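Local coordinates for protein putative mandelate racemase (Salmonella typhimurium, PDB 2O56) that binds magnesium and is probably a hydro-lyase (dehydratase) of the enolase superfamily, in the mandelate racemase group, although its substrate is not established, at residues Tyr364-Lys369 / Pro376-Ile381; Ala332-Met337 / Val345-His350; Lys80-Thr85 / Trp277-Arg282. All coordinates share one frame; numbering follows the deposited sequence.

Interaction 1: residues Tyr364-Lys369 / Pro376-Ile381; sequences YNYLPK and PELPGI
Tyr-364 and Leu-378 reach toward each other from opposite directions, and the methyl CD1 of the leucine comes down on the middle of the phenol ring. CD1 lies 3.6 Å from the centroid of the Tyr-364 ring, 14° off the ring normal, which makes a CH-pi contact over the face. Two residues along, Tyr-366 meets Pro-376 at a slant. Here Pro-376 CG stands 3.9 Å from the centroid of the Tyr-366 ring, again nearly over its centre, while Pro-376 CB leans toward the hydroxyl end, 3.7 Å from Tyr-366 CZ. The extended backbone of 364-366 sends both tyrosines toward 376-381, and each has CG anti to its carbonyl carbon (chi1 -54° in both), which lays the two rings out in the same sense. Leu-378 CD1 links the pairs, because it also comes within 3.7 Å of Tyr-366 OH. That hydroxyl hydrogen-bonds to the carbonyl oxygen of Gly-382 and receives a hydrogen bond from a water at 2.7 Å. The same water accepts from Glu-377 N at 2.8 Å, so it bridges a phenol and a main-chain amide. Both segments are loops flanking the short strand 372-373, away from the magnesium site, and Pro-376 packs on Leu-335 and His-336 of helix 328-340. No direct hydrogen bond joins them; they are held by aliphatic carbon laid on aromatic faces, and the bridging water together with Gly-382 satisfies the Tyr-366 hydroxyl and probably limits how far the ring can shift.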
loop_
_atom_site.group_PDB
_atom_site.type_symbol
_atom_site.label_atom_id
_atom_site.label_comp_id
_atom_site.label_asym_id
_atom_site.label_seq_id
_atom_site.Cartn_x
_atom_site.Cartn_y
_atom_site.Cartn_z
ATOM N N TYR A 364 31.761 -40.427 14.643
ATOM C CA TYR A 364 32.792 -39.414 14.867
ATOM C C TYR A 364 32.338 -38.403 15.905
ATOM O O TYR A 364 31.154 -38.065 15.981
ATOM C CB TYR A 364 33.145 -38.704 13.553
ATOM C CG TYR A 364 33.533 -39.648 12.439
ATOM C CD1 TYR A 364 34.791 -40.256 12.411
ATOM C CD2 TYR A 364 32.639 -39.942 11.416
ATOM C CE1 TYR A 364 35.144 -41.129 11.386
ATOM C CE2 TYR A 364 32.978 -40.815 10.392
ATOM C CZ TYR A 364 34.232 -41.404 10.384
ATOM O OH TYR A 364 34.565 -42.264 9.364
ATOM N N ASN A 365 33.262 -37.929 16.724
ATOM C CA ASN A 365 32.897 -36.997 17.787
ATOM C C ASN A 365 33.474 -35.623 17.508
ATOM O O ASN A 365 34.675 -35.403 17.648
ATOM C CB ASN A 365 33.329 -37.508 19.171
ATOM C CG ASN A 365 32.498 -36.902 20.313
ATOM O OD1 ASN A 365 31.541 -36.159 20.084
ATOM N ND2 ASN A 365 32.876 -37.214 21.546
ATOM N N TYR A 366 32.612 -34.713 17.073
ATOM C CA TYR A 366 33.001 -33.326 16.891
ATOM C C TYR A 366 32.520 -32.524 18.086
ATOM O O TYR A 366 31.318 -32.444 18.363
ATOM C CB TYR A 366 32.431 -32.769 15.586
ATOM C CG TYR A 366 32.787 -33.609 14.382
ATOM C CD1 TYR A 366 34.086 -33.616 13.872
ATOM C CD2 TYR A 366 31.830 -34.395 13.752
ATOM C CE1 TYR A 366 34.415 -34.396 12.781
ATOM C CE2 TYR A 366 32.151 -35.177 12.659
ATOM C CZ TYR A 366 33.440 -35.171 12.178
ATOM O OH TYR A 366 33.763 -35.939 11.083
ATOM N N LEU A 367 33.464 -31.950 18.813
ATOM C CA LEU A 367 33.116 -31.234 20.027
ATOM C C LEU A 367 33.596 -29.804 19.901
ATOM O O LEU A 367 34.643 -29.557 19.295
ATOM C CB LEU A 367 33.728 -31.917 21.257
ATOM C CG LEU A 367 33.195 -33.319 21.595
ATOM C CD1 LEU A 367 34.036 -33.972 22.689
ATOM C CD2 LEU A 367 31.712 -33.299 22.004
ATOM N N PRO A 368 32.830 -28.849 20.460
ATOM C CA PRO A 368 33.320 -27.483 20.422
ATOM C C PRO A 368 34.430 -27.318 21.448
ATOM O O PRO A 368 34.464 -28.075 22.414
ATOM C CB PRO A 368 32.095 -26.660 20.820
ATOM C CG PRO A 368 31.260 -27.583 21.629
ATOM C CD PRO A 368 31.534 -28.968 21.149
ATOM N N LYS A 369 35.324 -26.354 21.220
ATOM C CA LYS A 369 36.423 -26.045 22.133
ATOM C C LYS A 369 36.481 -24.541 22.304
ATOM O O LYS A 369 36.663 -23.816 21.320
ATOM C CB LYS A 369 37.758 -26.525 21.551
ATOM C CG LYS A 369 37.927 -28.044 21.474
ATOM C CD LYS A 369 38.292 -28.650 22.813
ATOM C CE LYS A 369 38.398 -30.161 22.713
ATOM N NZ LYS A 369 37.094 -30.857 22.868
ATOM N N PRO A 376 33.764 -30.536 9.988
ATOM C CA PRO A 376 34.291 -31.827 9.559
ATOM C C PRO A 376 35.006 -31.758 8.210
ATOM O O PRO A 376 34.675 -30.926 7.365
ATOM C CB PRO A 376 33.035 -32.703 9.441
ATOM C CG PRO A 376 32.046 -32.062 10.367
ATOM C CD PRO A 376 32.306 -30.600 10.217
ATOM N N GLU A 377 35.983 -32.637 8.018
ATOM C CA GLU A 377 36.809 -32.593 6.815
ATOM C C GLU A 377 36.702 -33.839 5.936
ATOM O O GLU A 377 37.200 -33.845 4.805
ATOM C CB GLU A 377 38.271 -32.297 7.172
ATOM C CG GLU A 377 38.506 -30.917 7.819
ATOM C CD GLU A 377 38.350 -29.740 6.845
ATOM O OE1 GLU A 377 38.206 -29.980 5.624
ATOM O OE2 GLU A 377 38.374 -28.570 7.313
ATOM N N LEU A 378 36.062 -34.888 6.461
ATOM C CA LEU A 378 35.902 -36.153 5.722
ATOM C C LEU A 378 34.940 -35.940 4.548
ATOM O O LEU A 378 34.202 -34.952 4.546
ATOM C CB LEU A 378 35.336 -37.221 6.657
ATOM C CG LEU A 378 36.196 -37.558 7.886
ATOM C CD1 LEU A 378 35.402 -38.390 8.875
ATOM C CD2 LEU A 378 37.442 -38.315 7.446
ATOM N N PRO A 379 34.946 -36.847 3.551
ATOM C CA PRO A 379 33.930 -36.782 2.482
ATOM C C PRO A 379 32.467 -36.716 2.961
ATOM O O PRO A 379 32.103 -37.337 3.977
ATOM C CB PRO A 379 34.176 -38.069 1.675
ATOM C CG PRO A 379 35.638 -38.367 1.891
ATOM C CD PRO A 379 35.906 -37.951 3.328
ATOM N N GLY A 380 31.645 -35.959 2.231
ATOM C CA GLY A 380 30.214 -35.833 2.543
ATOM C C GLY A 380 30.000 -35.078 3.829
ATOM O O GLY A 380 30.775 -34.194 4.171
ATOM N N ILE A 381 28.966 -35.446 4.577
ATOM C CA ILE A 381 28.662 -34.726 5.802
ATOM C C ILE A 381 29.659 -34.989 6.923
ATOM O O ILE A 381 29.732 -34.212 7.873
ATOM C CB ILE A 381 27.203 -34.929 6.274
ATOM C CG1 ILE A 381 26.974 -36.347 6.805
ATOM C CG2 ILE A 381 26.225 -34.599 5.132
ATOM C CD1 ILE A 381 25.703 -36.483 7.616
HETATM O O HOH W 1 35.822 -34.830 9.674
#

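Interaction 2: residues Ala332-Met337 / Val345-His350; sequences AVALHM and VIHELH
The imidazole of His-347 is the flat group of this contact, and Ala-334 and Leu-335 approach it at the CE1 side. Ala-334 CB sits at the ring edge, close to its plane and 3.8 Å from His-347 CE1. Leu-335 CD2 comes in at an oblique angle, 3.6 Å from both ND1 and CE1 of His-347, and its side chain runs at about a right angle to that of the histidine. A further aromatic neighbour, Tyr-373 of strand 372-373, meets the imidazole edge-to-face. With CG anti to the backbone N (chi1 180°), His-347 reaches from its strand to the helix, whereas the Leu-335 CB bond points along the interface and only the branched end bends in to the ring. The polar side of the histidine is taken up by Glu-338, one turn beyond Ala-334 on the helix, whose OE1 is hydrogen-bonded to ND1; this bond should fix the rotation of the ring and leave CE1 against the methyl groups. All three touching residues are buried. His-347 lies about 13 Å from the bound magnesium ion, measured from its side chain, so the contact belongs to the barrel framework and not to the metal site. Helix 328-340 and strand 347-350 form the last helix-strand unit of the enolase-type barrel: the strand pairs in parallel with 130-135 through His-347 and Leu-349, and Val-345 shares a backbone hydrogen bond with Val-320 of strand 319-320, while Met-337, further along the same helix, packs on helix 302-314.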
loop_
_atom_site.group_PDB
_atom_site.type_symbol
_atom_site.label_atom_id
_atom_site.label_comp_id
_atom_site.label_asym_id
_atom_site.label_seq_id
_atom_site.Cartn_x
_atom_site.Cartn_y
_atom_site.Cartn_z
ATOM N N ALA A 332 26.701 -31.823 12.431
ATOM C CA ALA A 332 27.577 -31.880 11.275
ATOM C C ALA A 332 27.102 -31.007 10.126
ATOM O O ALA A 332 27.864 -30.167 9.625
ATOM C CB ALA A 332 27.739 -33.335 10.801
ATOM N N VAL A 333 25.848 -31.192 9.708
ATOM C CA VAL A 333 25.372 -30.521 8.512
ATOM C C VAL A 333 25.211 -29.031 8.754
ATOM O O VAL A 333 25.491 -28.219 7.872
ATOM C CB VAL A 333 24.087 -31.165 7.899
ATOM C CG1 VAL A 333 24.281 -32.638 7.751
ATOM C CG2 VAL A 333 22.855 -30.897 8.742
ATOM N N ALA A 334 24.787 -28.677 9.966
ATOM C CA ALA A 334 24.829 -27.289 10.428
ATOM C C ALA A 334 26.207 -26.632 10.283
ATOM O O ALA A 334 26.320 -25.533 9.751
ATOM C CB ALA A 334 24.320 -27.195 11.850
ATOM N N LEU A 335 27.254 -27.310 10.753
ATOM C CA LEU A 335 28.621 -26.793 10.653
ATOM C C LEU A 335 29.102 -26.533 9.227
ATOM O O LEU A 335 29.778 -25.537 8.984
ATOM C CB LEU A 335 29.611 -27.696 11.396
ATOM C CG LEU A 335 29.336 -27.830 12.891
ATOM C CD1 LEU A 335 30.311 -28.814 13.508
ATOM C CD2 LEU A 335 29.382 -26.471 13.604
ATOM N N HIS A 336 28.763 -27.438 8.304
ATOM C CA HIS A 336 29.043 -27.260 6.891
ATOM C C HIS A 336 28.349 -26.052 6.264
ATOM O O HIS A 336 28.962 -25.279 5.517
ATOM C CB HIS A 336 28.664 -28.532 6.122
ATOM C CG HIS A 336 29.595 -29.689 6.358
ATOM N ND1 HIS A 336 30.858 -29.754 5.808
ATOM C CD2 HIS A 336 29.448 -30.819 7.091
ATOM C CE1 HIS A 336 31.452 -30.867 6.198
ATOM N NE2 HIS A 336 30.614 -31.536 6.972
ATOM N N MET A 337 27.064 -25.893 6.544
ATOM C CA MET A 337 26.311 -24.766 5.992
ATOM C C MET A 337 26.896 -23.484 6.559
ATOM O O MET A 337 27.169 -22.542 5.830
ATOM C CB MET A 337 24.831 -24.878 6.376
ATOM C CG MET A 337 23.875 -23.853 5.677
ATOM S SD MET A 337 23.656 -24.142 3.914
ATOM C CE MET A 337 22.688 -25.646 3.919
ATOM N N VAL A 345 25.761 -15.800 11.597
ATOM C CA VAL A 345 25.983 -15.148 12.873
ATOM C C VAL A 345 26.541 -15.990 14.016
ATOM O O VAL A 345 27.542 -15.671 14.527
ATOM C CB VAL A 345 24.824 -14.251 13.364
ATOM C CG1 VAL A 345 23.531 -14.947 13.390
ATOM C CG2 VAL A 345 25.135 -13.597 14.750
ATOM N N ILE A 346 25.832 -17.030 14.412
ATOM C CA ILE A 346 26.208 -17.834 15.577
ATOM C C ILE A 346 25.628 -19.252 15.463
ATOM O O ILE A 346 24.670 -19.472 14.718
ATOM C CB ILE A 346 25.885 -17.104 16.921
ATOM C CG1 ILE A 346 26.754 -17.619 18.079
ATOM C CG2 ILE A 346 24.392 -17.087 17.232
ATOM C CD1 ILE A 346 26.687 -16.727 19.341
ATOM N N HIS A 347 26.257 -20.219 16.129
ATOM C CA HIS A 347 25.785 -21.604 16.160
ATOM C C HIS A 347 25.133 -21.917 17.518
ATOM O O HIS A 347 25.535 -21.367 18.555
ATOM C CB HIS A 347 26.969 -22.550 15.870
ATOM C CG HIS A 347 26.629 -24.013 15.873
ATOM N ND1 HIS A 347 26.405 -24.729 14.713
ATOM C CD2 HIS A 347 26.518 -24.903 16.890
ATOM C CE1 HIS A 347 26.138 -25.986 15.021
ATOM N NE2 HIS A 347 26.192 -26.117 16.335
ATOM N N GLU A 348 24.130 -22.794 17.507
ATOM C CA GLU A 348 23.401 -23.178 18.721
ATOM C C GLU A 348 23.920 -24.480 19.321
ATOM O O GLU A 348 23.880 -25.522 18.673
ATOM C CB GLU A 348 21.903 -23.342 18.423
ATOM C CG GLU A 348 21.076 -23.842 19.613
ATOM C CD GLU A 348 19.566 -23.819 19.364
ATOM O OE1 GLU A 348 19.154 -23.936 18.191
ATOM O OE2 GLU A 348 18.792 -23.705 20.346
ATOM N N LEU A 349 24.348 -24.436 20.579
ATOM C CA LEU A 349 24.785 -25.656 21.260
ATOM C C LEU A 349 23.929 -26.018 22.467
ATOM O O LEU A 349 23.900 -25.285 23.459
ATOM C CB LEU A 349 26.254 -25.561 21.681
ATOM C CG LEU A 349 26.781 -26.741 22.506
ATOM C CD1 LEU A 349 27.210 -27.873 21.608
ATOM C CD2 LEU A 349 27.914 -26.296 23.373
ATOM N N HIS A 350 23.255 -27.162 22.394
ATOM C CA HIS A 350 22.574 -27.696 23.562
ATOM C C HIS A 350 23.532 -28.546 24.371
ATOM O O HIS A 350 24.442 -29.166 23.820
ATOM C CB HIS A 350 21.417 -28.574 23.161
ATOM C CG HIS A 350 20.344 -27.863 22.405
ATOM N ND1 HIS A 350 19.221 -27.346 23.016
ATOM C CD2 HIS A 350 20.218 -27.596 21.085
ATOM C CE1 HIS A 350 18.447 -26.789 22.100
ATOM N NE2 HIS A 350 19.026 -26.932 20.920
#

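Interaction 3: residues Lys80-Thr85 / Trp277-Arg282; sequences KMLKKT and WRWGYR
Leu-82 supplies just over half of the buried surface here, splitting its two methyl groups between Trp-277 and Trp-279. CD1 touches the six-membered ring of the first indole, 3.6 Å from Trp-277 CZ3 and 4.0 Å from Trp-277 CH2, whereas CD2 lies 3.7 Å from Trp-279 CH2. Both meetings are oblique to the indole planes. Leu-82 has CG anti to its backbone N (chi1 176°), which carries the branch point out from helix 74-83 and lets one methyl reach each tryptophan. The tryptophans are also set against each other, since Trp-277 CB lies in the plane of the Trp-279 ring, at its edge. Nothing polar bridges the segments. Thr-85 closes off the helix end instead, its OG1 donating to Met-81 O at 2.7 Å, a bond tilted 32° from the carbonyl plane. Trp-277 NE1 makes a weak hydrogen bond to Ser-96 OG, and Leu-253 of a neighbouring subunit packs on both indoles, so the pair is enclosed by more than one chain. The leucine belongs to the N-terminal domain and the tryptophans to helix 277-286 of the barrel domain, making this a domain-domain contact; Trp-277 meets Trp-78 of helix 74-83 edge-to-face and touches Met-99 of helix 93-114, while both tryptophans also rest on Glu-305 of helix 302-314.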
loop_
_atom_site.group_PDB
_atom_site.type_symbol
_atom_site.label_atom_id
_atom_site.label_comp_id
_atom_site.label_asym_id
_atom_site.label_seq_id
_atom_site.Cartn_x
_atom_site.Cartn_y
_atom_site.Cartn_z
ATOM N N LYS A 80 10.783 -33.095 -7.382
ATOM C CA LYS A 80 9.846 -34.211 -7.437
ATOM C C LYS A 80 9.113 -34.387 -6.121
ATOM O O LYS A 80 7.906 -34.629 -6.099
ATOM C CB LYS A 80 10.564 -35.515 -7.803
ATOM C CG LYS A 80 9.621 -36.637 -8.213
ATOM C CD LYS A 80 10.407 -37.947 -8.420
ATOM C CE LYS A 80 9.438 -39.131 -8.520
ATOM N NZ LYS A 80 10.093 -40.377 -9.001
ATOM N N MET A 81 9.842 -34.269 -5.012
ATOM C CA MET A 81 9.197 -34.358 -3.705
ATOM C C MET A 81 8.201 -33.213 -3.490
ATOM O O MET A 81 7.123 -33.404 -2.885
ATOM C CB MET A 81 10.231 -34.468 -2.592
ATOM C CG MET A 81 11.042 -35.794 -2.639
ATOM S SD MET A 81 11.935 -36.052 -1.099
ATOM C CE MET A 81 13.285 -34.849 -1.164
ATOM N N LEU A 82 8.546 -32.032 -4.006
ATOM C CA LEU A 82 7.630 -30.886 -3.965
ATOM C C LEU A 82 6.402 -31.103 -4.849
ATOM O O LEU A 82 5.287 -30.883 -4.402
ATOM C CB LEU A 82 8.336 -29.591 -4.374
ATOM C CG LEU A 82 7.474 -28.322 -4.481
ATOM C CD1 LEU A 82 6.812 -27.992 -3.173
ATOM C CD2 LEU A 82 8.286 -27.125 -4.997
ATOM N N LYS A 83 6.626 -31.540 -6.090
ATOM C CA LYS A 83 5.645 -31.384 -7.195
ATOM C C LYS A 83 4.846 -32.639 -7.543
ATOM O O LYS A 83 3.751 -32.535 -8.108
ATOM C CB LYS A 83 6.314 -30.893 -8.486
ATOM C CG LYS A 83 6.797 -29.420 -8.476
ATOM C CD LYS A 83 5.623 -28.463 -8.269
ATOM C CE LYS A 83 6.078 -26.995 -8.277
ATOM N NZ LYS A 83 6.616 -26.610 -9.601
ATOM N N LYS A 84 5.391 -33.818 -7.242
ATOM C CA LYS A 84 4.779 -35.074 -7.726
ATOM C C LYS A 84 4.145 -35.914 -6.619
ATOM O O LYS A 84 3.779 -37.064 -6.840
ATOM C CB LYS A 84 5.794 -35.909 -8.527
ATOM C CG LYS A 84 6.367 -35.174 -9.716
ATOM C CD LYS A 84 5.274 -34.948 -10.777
ATOM C CE LYS A 84 5.838 -35.001 -12.171
ATOM N NZ LYS A 84 4.977 -34.210 -13.077
ATOM N N THR A 85 4.015 -35.321 -5.433
ATOM C CA THR A 85 3.530 -36.012 -4.252
ATOM C C THR A 85 2.099 -35.624 -3.865
ATOM O O THR A 85 1.483 -36.266 -3.001
ATOM C CB THR A 85 4.446 -35.707 -3.068
ATOM O OG1 THR A 85 4.619 -34.295 -2.984
ATOM C CG2 THR A 85 5.834 -36.341 -3.300
ATOM N N TRP A 277 11.084 -23.851 3.908
ATOM C CA TRP A 277 11.361 -23.606 2.481
ATOM C C TRP A 277 11.499 -22.116 2.160
ATOM O O TRP A 277 11.212 -21.259 2.995
ATOM C CB TRP A 277 10.371 -24.305 1.535
ATOM C CG TRP A 277 10.073 -25.754 1.836
ATOM C CD1 TRP A 277 10.817 -26.619 2.580
ATOM C CD2 TRP A 277 8.946 -26.501 1.360
ATOM N NE1 TRP A 277 10.209 -27.853 2.615
ATOM C CE2 TRP A 277 9.067 -27.809 1.866
ATOM C CE3 TRP A 277 7.838 -26.181 0.558
ATOM C CZ2 TRP A 277 8.116 -28.803 1.614
ATOM C CZ3 TRP A 277 6.900 -27.181 0.297
ATOM C CH2 TRP A 277 7.052 -28.476 0.817
ATOM N N ARG A 278 11.995 -21.812 0.968
ATOM C CA ARG A 278 12.024 -20.427 0.495
ATOM C C ARG A 278 10.627 -19.777 0.631
ATOM O O ARG A 278 10.509 -18.631 1.038
ATOM C CB ARG A 278 12.409 -20.410 -0.991
ATOM C CG ARG A 278 13.897 -20.586 -1.312
ATOM C CD ARG A 278 14.041 -20.989 -2.787
ATOM N NE ARG A 278 13.645 -22.388 -3.009
ATOM C CZ ARG A 278 13.580 -22.974 -4.207
ATOM N NH1 ARG A 278 13.878 -22.288 -5.296
ATOM N NH2 ARG A 278 13.221 -24.250 -4.321
ATOM N N TRP A 279 9.581 -20.514 0.247
ATOM C CA TRP A 279 8.213 -20.014 0.312
ATOM C C TRP A 279 7.799 -19.576 1.740
ATOM O O TRP A 279 7.111 -18.562 1.923
ATOM C CB TRP A 279 7.249 -21.059 -0.240
ATOM C CG TRP A 279 7.419 -21.319 -1.711
ATOM C CD1 TRP A 279 6.703 -20.742 -2.741
ATOM C CD2 TRP A 279 8.326 -22.248 -2.330
ATOM N NE1 TRP A 279 7.113 -21.265 -3.959
ATOM C CE2 TRP A 279 8.109 -22.180 -3.740
ATOM C CE3 TRP A 279 9.294 -23.140 -1.837
ATOM C CZ2 TRP A 279 8.843 -22.953 -4.658
ATOM C CZ3 TRP A 279 10.028 -23.895 -2.749
ATOM C CH2 TRP A 279 9.785 -23.806 -4.146
ATOM N N GLY A 280 8.246 -20.318 2.745
ATOM C CA GLY A 280 7.854 -20.021 4.122
ATOM C C GLY A 280 8.553 -18.782 4.640
ATOM O O GLY A 280 7.995 -18.020 5.441
ATOM N N TYR A 281 9.795 -18.584 4.202
ATOM C CA TYR A 281 10.526 -17.377 4.565
ATOM C C TYR A 281 10.087 -16.130 3.827
ATOM O O TYR A 281 10.134 -15.030 4.387
ATOM C CB TYR A 281 12.044 -17.585 4.489
ATOM C CG TYR A 281 12.500 -18.455 5.615
ATOM C CD1 TYR A 281 12.934 -17.884 6.818
ATOM C CD2 TYR A 281 12.455 -19.850 5.509
ATOM C CE1 TYR A 281 13.324 -18.670 7.861
ATOM C CE2 TYR A 281 12.847 -20.657 6.565
ATOM C CZ TYR A 281 13.290 -20.048 7.736
ATOM O OH TYR A 281 13.684 -20.815 8.816
ATOM N N ARG A 282 9.649 -16.297 2.578
ATOM C CA ARG A 282 9.280 -15.157 1.750
ATOM C C ARG A 282 8.525 -13.998 2.447
ATOM O O ARG A 282 8.991 -12.856 2.385
ATOM C CB ARG A 282 8.564 -15.600 0.470
ATOM C CG ARG A 282 8.217 -14.438 -0.432
ATOM C CD ARG A 282 7.000 -14.704 -1.336
ATOM N NE ARG A 282 5.812 -15.024 -0.542
ATOM C CZ ARG A 282 5.010 -14.111 0.013
ATOM N NH1 ARG A 282 5.233 -12.811 -0.147
ATOM N NH2 ARG A 282 3.977 -14.505 0.732
#

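Overall arrangement
Read from the N terminus, interaction 3 comes first: it closes a span of 191 residues, bringing helix 74-83 of the N-terminal domain against helix 277-286 of the barrel. Interaction 2 then closes a short loop of seven residues, between the last barrel helix and the strand that follows it. Interaction 1 ends the series with a six-residue loop that holds strand 372-373. None nests in or crosses another. Interactions 1 and 2 touch, through Ile-381 O and His-336 NE2, a probable hydrogen bond of 3.0 Å. Interaction 3 stands apart, its centre about 23 Å from that of interaction 2 and about 30 Å from that of interaction 1.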